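Local coordinates for protein glycerol kinase, putative (Plasmodium falciparum, PDB 2W40) that probably catalyses the ATP-dependent phosphorylation of glycerol to sn-glycerol 3-phosphate, as a member of the FGGY family of carbohydrate kinases, at residues Ile9-Gln14 and Thr169-Asn174. Numbering follows the deposited sequence.
Sequences IDQSTQ and TWLIFN
Gln11, the last residue of strand 3-11, faces Leu171 on helix 167-176, their CA atoms 8.7 Å apart, so the two backbones stay well separated and side chains alone bridge the gap. Residues 9-11 are extended and run on into the loop 12-14, while 169-174 is regular helix, with Phe173 N hydrogen-bonded to Thr169 O. Within 169-174, Leu171 is the one residue that touches 9-14. Its CD2 rests over the gap between the Ile9 and Gln11 side chains, 3.6 Å from Gln11 CB and 4.0 Å from Ile9 CG2. CD1 sits farther up the glutamine, 4.1 Å from Gln11 CG, so the leucine fork lies across the aliphatic part of that chain at roughly a right angle. Ile9 offers its CG2 branch, which stands anti to the backbone N (chi1 of -64° for CG1). Gln11 then bends at chi2 (-53°), carrying its amide back over its own strand end, where NE2 donates to Ser12 O at 3.0 Å with an N-H...O angle of 135°. NE2 is also hydrogen-bonded to Thr16 OG1, and OE1 is held by Gln84 NE2. The contact packs a helix against the central sheet of the actin-like N-terminal domain, close to the cleft: the Gln11 side chain is about 9 Å from the bound glycerol. Gln11 thus meets buried Leu171 with CB and CG, while its amide finds its partners in Ser12, Thr16 and Gln84; the join itself is purely apolar.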
loop_
_atom_site.group_PDB
_atom_site.type_symbol
_atom_site.label_atom_id
_atom_site.label_comp_id
_atom_site.label_asym_id
_atom_site.label_seq_id
_atom_site.Cartn_x
_atom_site.Cartn_y
_atom_site.Cartn_z
ATOM N N ILE C 9 -33.853 12.873 -8.561
ATOM C CA ILE C 9 -32.474 13.231 -8.861
ATOM C C ILE C 9 -31.659 12.834 -7.608
ATOM O O ILE C 9 -31.975 13.289 -6.474
ATOM C CB ILE C 9 -32.326 14.744 -9.110
ATOM C CG1 ILE C 9 -33.148 15.127 -10.388
ATOM C CG2 ILE C 9 -30.804 15.101 -9.073
ATOM C CD1 ILE C 9 -33.392 16.624 -10.496
ATOM N N ASP C 10 -30.581 12.046 -7.807
ATOM C CA ASP C 10 -29.635 11.727 -6.714
ATOM C C ASP C 10 -28.260 12.293 -7.128
ATOM O O ASP C 10 -27.597 11.789 -8.000
ATOM C CB ASP C 10 -29.608 10.221 -6.503
ATOM C CG ASP C 10 -28.595 9.728 -5.533
ATOM O OD1 ASP C 10 -28.002 10.533 -4.809
ATOM O OD2 ASP C 10 -28.429 8.432 -5.463
ATOM N N GLN C 11 -27.933 13.445 -6.612
ATOM C CA GLN C 11 -26.703 14.121 -6.879
ATOM C C GLN C 11 -25.716 13.578 -5.831
ATOM O O GLN C 11 -25.685 14.035 -4.682
ATOM C CB GLN C 11 -26.883 15.664 -6.806
ATOM C CG GLN C 11 -25.797 16.472 -7.506
ATOM C CD GLN C 11 -24.387 16.073 -7.034
ATOM O OE1 GLN C 11 -23.962 16.436 -5.944
ATOM N NE2 GLN C 11 -23.755 15.163 -7.796
ATOM N N SER C 12 -25.024 12.524 -6.214
ATOM C CA SER C 12 -24.192 11.756 -5.311
ATOM C C SER C 12 -22.757 12.255 -5.326
ATOM O O SER C 12 -22.381 13.189 -6.060
ATOM C CB SER C 12 -24.339 10.251 -5.649
ATOM O OG SER C 12 -23.811 9.456 -4.626
ATOM N N THR C 13 -21.934 11.659 -4.462
ATOM C CA THR C 13 -20.520 12.177 -4.331
ATOM C C THR C 13 -19.766 12.021 -5.632
ATOM O O THR C 13 -19.059 12.946 -6.028
ATOM C CB THR C 13 -19.778 11.442 -3.237
ATOM O OG1 THR C 13 -20.547 11.563 -2.017
ATOM C CG2 THR C 13 -18.443 12.097 -2.939
ATOM N N GLN C 14 -19.818 10.843 -6.256
ATOM C CA GLN C 14 -18.985 10.543 -7.460
ATOM C C GLN C 14 -19.655 10.792 -8.816
ATOM O O GLN C 14 -18.991 10.819 -9.823
ATOM C CB GLN C 14 -18.443 9.105 -7.380
ATOM C CG GLN C 14 -17.505 8.879 -6.151
ATOM C CD GLN C 14 -17.124 7.486 -5.950
ATOM O OE1 GLN C 14 -17.727 6.778 -5.144
ATOM N NE2 GLN C 14 -16.167 7.044 -6.713
ATOM N N THR C 169 -29.678 22.723 -1.974
ATOM C CA THR C 169 -29.919 24.146 -2.154
ATOM C C THR C 169 -29.421 24.652 -3.517
ATOM O O THR C 169 -30.105 25.455 -4.221
ATOM C CB THR C 169 -29.329 24.928 -0.989
ATOM O OG1 THR C 169 -29.832 24.388 0.220
ATOM C CG2 THR C 169 -29.715 26.459 -1.092
ATOM N N TRP C 170 -28.232 24.177 -3.905
ATOM C CA TRP C 170 -27.610 24.542 -5.162
ATOM C C TRP C 170 -28.544 24.066 -6.364
ATOM O O TRP C 170 -28.820 24.827 -7.313
ATOM C CB TRP C 170 -26.221 23.942 -5.216
ATOM C CG TRP C 170 -25.448 24.121 -6.481
ATOM C CD1 TRP C 170 -25.001 23.117 -7.311
ATOM C CD2 TRP C 170 -25.051 25.366 -7.111
ATOM N NE1 TRP C 170 -24.311 23.660 -8.396
ATOM C CE2 TRP C 170 -24.353 25.025 -8.324
ATOM C CE3 TRP C 170 -25.249 26.715 -6.780
ATOM C CZ2 TRP C 170 -23.784 25.989 -9.170
ATOM C CZ3 TRP C 170 -24.703 27.675 -7.604
ATOM C CH2 TRP C 170 -23.967 27.323 -8.799
ATOM N N LEU C 171 -28.940 22.824 -6.330
ATOM C CA LEU C 171 -29.764 22.284 -7.400
ATOM C C LEU C 171 -31.083 23.032 -7.510
ATOM O O LEU C 171 -31.526 23.383 -8.586
ATOM C CB LEU C 171 -29.957 20.776 -7.172
ATOM C CG LEU C 171 -28.972 19.805 -7.738
ATOM C CD1 LEU C 171 -27.511 20.219 -7.667
ATOM C CD2 LEU C 171 -29.257 18.341 -7.354
ATOM N N ILE C 172 -31.753 23.269 -6.393
ATOM C CA ILE C 172 -33.063 23.914 -6.406
ATOM C C ILE C 172 -32.911 25.373 -6.875
ATOM O O ILE C 172 -33.676 25.846 -7.735
ATOM C CB ILE C 172 -33.724 23.844 -4.964
ATOM C CG1 ILE C 172 -34.086 22.353 -4.566
ATOM C CG2 ILE C 172 -34.901 24.851 -4.886
ATOM C CD1 ILE C 172 -34.489 22.265 -3.045
ATOM N N PHE C 173 -31.858 26.046 -6.417
ATOM C CA PHE C 173 -31.592 27.427 -6.835
ATOM C C PHE C 173 -31.438 27.503 -8.341
ATOM O O PHE C 173 -32.045 28.380 -8.984
ATOM C CB PHE C 173 -30.341 27.896 -6.125
ATOM C CG PHE C 173 -29.909 29.257 -6.477
ATOM C CD1 PHE C 173 -30.341 30.321 -5.687
ATOM C CD2 PHE C 173 -29.177 29.474 -7.656
ATOM C CE1 PHE C 173 -29.968 31.626 -6.047
ATOM C CE2 PHE C 173 -28.736 30.816 -7.973
ATOM C CZ PHE C 173 -29.136 31.848 -7.162
ATOM N N ASN C 174 -30.680 26.605 -8.933
ATOM C CA ASN C 174 -30.504 26.661 -10.357
ATOM C C ASN C 174 -31.742 26.264 -11.119
ATOM O O ASN C 174 -32.120 26.897 -12.069
ATOM C CB ASN C 174 -29.302 25.832 -10.773
ATOM C CG ASN C 174 -28.001 26.468 -10.416
ATOM O OD1 ASN C 174 -27.304 26.071 -9.481
ATOM N ND2 ASN C 174 -27.606 27.395 -11.194
#